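Local coordinates for ribose 5-phosphate isomerase (Trypanosoma cruzi, PDB 3M1P), which interconverts ribose 5-phosphate and ribulose 5-phosphate as a type B sugar-phosphate isomerase, at the interface of chains A and B. Coordinates in Å, arbitrary orientation; residue numbers count along the deposited sequence, not the author numbering. Chains: chain A/B, Ribose 5-phosphate isomerase.

The interface of chains A and B. Residues chain A 51, 55, 78, 81-83; chain B 148, 152.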
ATOM      1  N   SER A  51      17.171   6.120 -18.075  1.00 21.56           N
ATOM      2  CA  SER A  51      17.422   6.465 -19.483  1.00 22.01           C
ATOM      3  C   SER A  51      17.933   5.248 -20.244  1.00 21.48           C
ATOM      4  O   SER A  51      17.431   4.924 -21.313  1.00 21.46           O
ATOM      5  CB  SER A  51      18.452   7.597 -19.578  1.00 22.20           C
ATOM      6  OG  SER A  51      18.723   7.920 -20.932  1.00 24.76           O
ATOM      7  N   GLU A  55      15.542   3.867 -23.142  1.00 18.29           N
ATOM      8  CA  GLU A  55      15.968   3.935 -24.543  1.00 19.70           C
ATOM      9  C   GLU A  55      15.907   2.563 -25.211  1.00 19.80           C
ATOM     10  O   GLU A  55      15.440   2.450 -26.341  1.00 19.93           O
ATOM     11  CB  GLU A  55      17.370   4.550 -24.680  1.00 19.84           C
ATOM     12  CG  GLU A  55      17.474   6.004 -24.252  1.00 21.74           C
ATOM     13  CD  GLU A  55      16.816   6.993 -25.212  1.00 25.52           C
ATOM     14  OE1 GLU A  55      16.483   6.615 -26.363  1.00 26.64           O
ATOM     15  OE2 GLU A  55      16.649   8.172 -24.808  1.00 25.84           O
ATOM     16  N   ALA A  78      11.852   9.905 -14.915  1.00 13.97           N
ATOM     17  CA  ALA A  78      12.920   9.856 -15.916  1.00 14.43           C
ATOM     18  C   ALA A  78      12.554   9.006 -17.133  1.00 14.93           C
ATOM     19  O   ALA A  78      12.664   9.479 -18.268  1.00 15.79           O
ATOM     20  CB  ALA A  78      14.243   9.384 -15.291  1.00 14.18           C
ATOM     21  N   LYS A  81      10.100  10.361 -19.759  1.00 15.57           N
ATOM     22  CA  LYS A  81      10.637  11.433 -20.607  1.00 16.30           C
ATOM     23  C   LYS A  81      11.152  10.922 -21.949  1.00 16.72           C
ATOM     24  O   LYS A  81      11.452  11.723 -22.851  1.00 16.96           O
ATOM     25  CB  LYS A  81      11.761  12.203 -19.895  1.00 15.80           C
ATOM     26  CG  LYS A  81      11.347  12.916 -18.609  1.00 16.54           C
ATOM     27  CD  LYS A  81      10.103  13.758 -18.825  1.00 14.99           C
ATOM     28  CE  LYS A  81       9.697  14.478 -17.567  1.00 13.45           C
ATOM     29  NZ  LYS A  81       8.614  15.491 -17.857  1.00 12.27           N
ATOM     30  N   VAL A  82      11.278   9.599 -22.072  1.00 16.98           N
ATOM     31  CA  VAL A  82      11.703   8.971 -23.335  1.00 17.09           C
ATOM     32  C   VAL A  82      10.458   8.642 -24.168  1.00 17.45           C
ATOM     33  O   VAL A  82       9.549   7.960 -23.688  1.00 17.76           O
ATOM     34  CB  VAL A  82      12.622   7.736 -23.109  1.00 16.86           C
ATOM     35  CG1 VAL A  82      12.998   7.091 -24.428  1.00 16.77           C
ATOM     36  CG2 VAL A  82      13.886   8.144 -22.350  1.00 15.46           C
ATOM     37  N   PRO A  83      10.378   9.179 -25.404  1.00 17.66           N
ATOM     38  CA  PRO A  83       9.177   8.938 -26.202  1.00 17.51           C
ATOM     39  C   PRO A  83       9.004   7.458 -26.527  1.00 17.02           C
ATOM     40  O   PRO A  83       9.981   6.778 -26.812  1.00 16.76           O
ATOM     41  CB  PRO A  83       9.423   9.759 -27.479  1.00 17.82           C
ATOM     42  CG  PRO A  83      10.468  10.761 -27.102  1.00 18.41           C
ATOM     43  CD  PRO A  83      11.341  10.037 -26.112  1.00 18.10           C
TER
ATOM     44  N   ILE B 148      17.534  14.571 -20.237  1.00 25.27           N
ATOM     45  CA  ILE B 148      16.807  13.566 -21.024  1.00 25.13           C
ATOM     46  C   ILE B 148      15.729  14.218 -21.901  1.00 25.83           C
ATOM     47  O   ILE B 148      15.589  13.861 -23.069  1.00 25.47           O
ATOM     48  CB  ILE B 148      16.168  12.447 -20.148  1.00 25.44           C
ATOM     49  CG1 ILE B 148      17.247  11.664 -19.388  1.00 24.24           C
ATOM     50  CG2 ILE B 148      15.286  11.506 -21.022  1.00 24.05           C
ATOM     51  CD1 ILE B 148      16.716  10.764 -18.276  1.00 24.49           C
ATOM     52  N   HIS B 152      15.554  14.814 -26.369  1.00 34.59           N
ATOM     53  CA  HIS B 152      14.434  14.356 -27.201  1.00 35.34           C
ATOM     54  C   HIS B 152      13.567  15.493 -27.749  1.00 36.19           C
ATOM     55  O   HIS B 152      12.603  15.241 -28.483  1.00 36.64           O
ATOM     56  CB  HIS B 152      13.566  13.348 -26.450  1.00 34.89           C
ATOM     57  CG  HIS B 152      14.279  12.080 -26.106  1.00 34.76           C
ATOM     58  ND1 HIS B 152      14.405  11.033 -26.995  1.00 34.48           N
ATOM     59  CD2 HIS B 152      14.901  11.687 -24.970  1.00 33.51           C
ATOM     60  CE1 HIS B 152      15.081  10.053 -26.425  1.00 33.54           C
ATOM     61  NE2 HIS B 152      15.396  10.426 -25.196  1.00 34.15           N
TER
HETATM   62  O   HOH W   1      17.216   9.241 -22.725  1.00 24.96           O
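NE2 of B:His152 donates a hydrogen bond of 2.6 Å to the carboxylate oxygen OE2 of A:Glu55, and the pair illustrates how a direct polar link, backed by a water and set among apolar contacts, can fasten a terminal segment to a neighbouring subunit. The two side chains approach from opposite directions with carboxylate and imidazole nearly coplanar, their planes 8° apart. OE2 accepts through its syn lone pair and lies in the ring plane, although the bond is bent, with 127° at the hydrogen. A water lies at the same edge of the ring, and the N-H aims more directly at it, though it is more distant than OE2. A:Ser51, a turn earlier than A:Glu55 in helix 46-58, binds this water through OG at 2.7 Å; with chi1 at 179° the hydroxyl points away from the backbone N and towards the water. The nearby carboxylate would probably favour a protonated imidazole.

One face of the ring is packed by A:Pro83, whose CD sits 3.6 Å from the ring centroid, displaced toward the rim, in a CH-pi contact. Between the edge-on carboxylate and the proline over the face, the imidazole is probably restrained in tilt. CG2 of A:Val82 adds a van der Waals contact, 3.9 Å from NE2 of B:His152.

Near the end of helix 136-150, B:Ile148 sends its two branches to different partners. Its CG2 methyl reaches CB of A:Lys81 at 3.8 Å and also meets A:Val82, whereas the extended CG1 arm carries CD1 to within 3.8 Å of CB of A:Ser51. The two-fold related patches tie the C-terminal end of each chain to its partner and probably help stabilise the dimer.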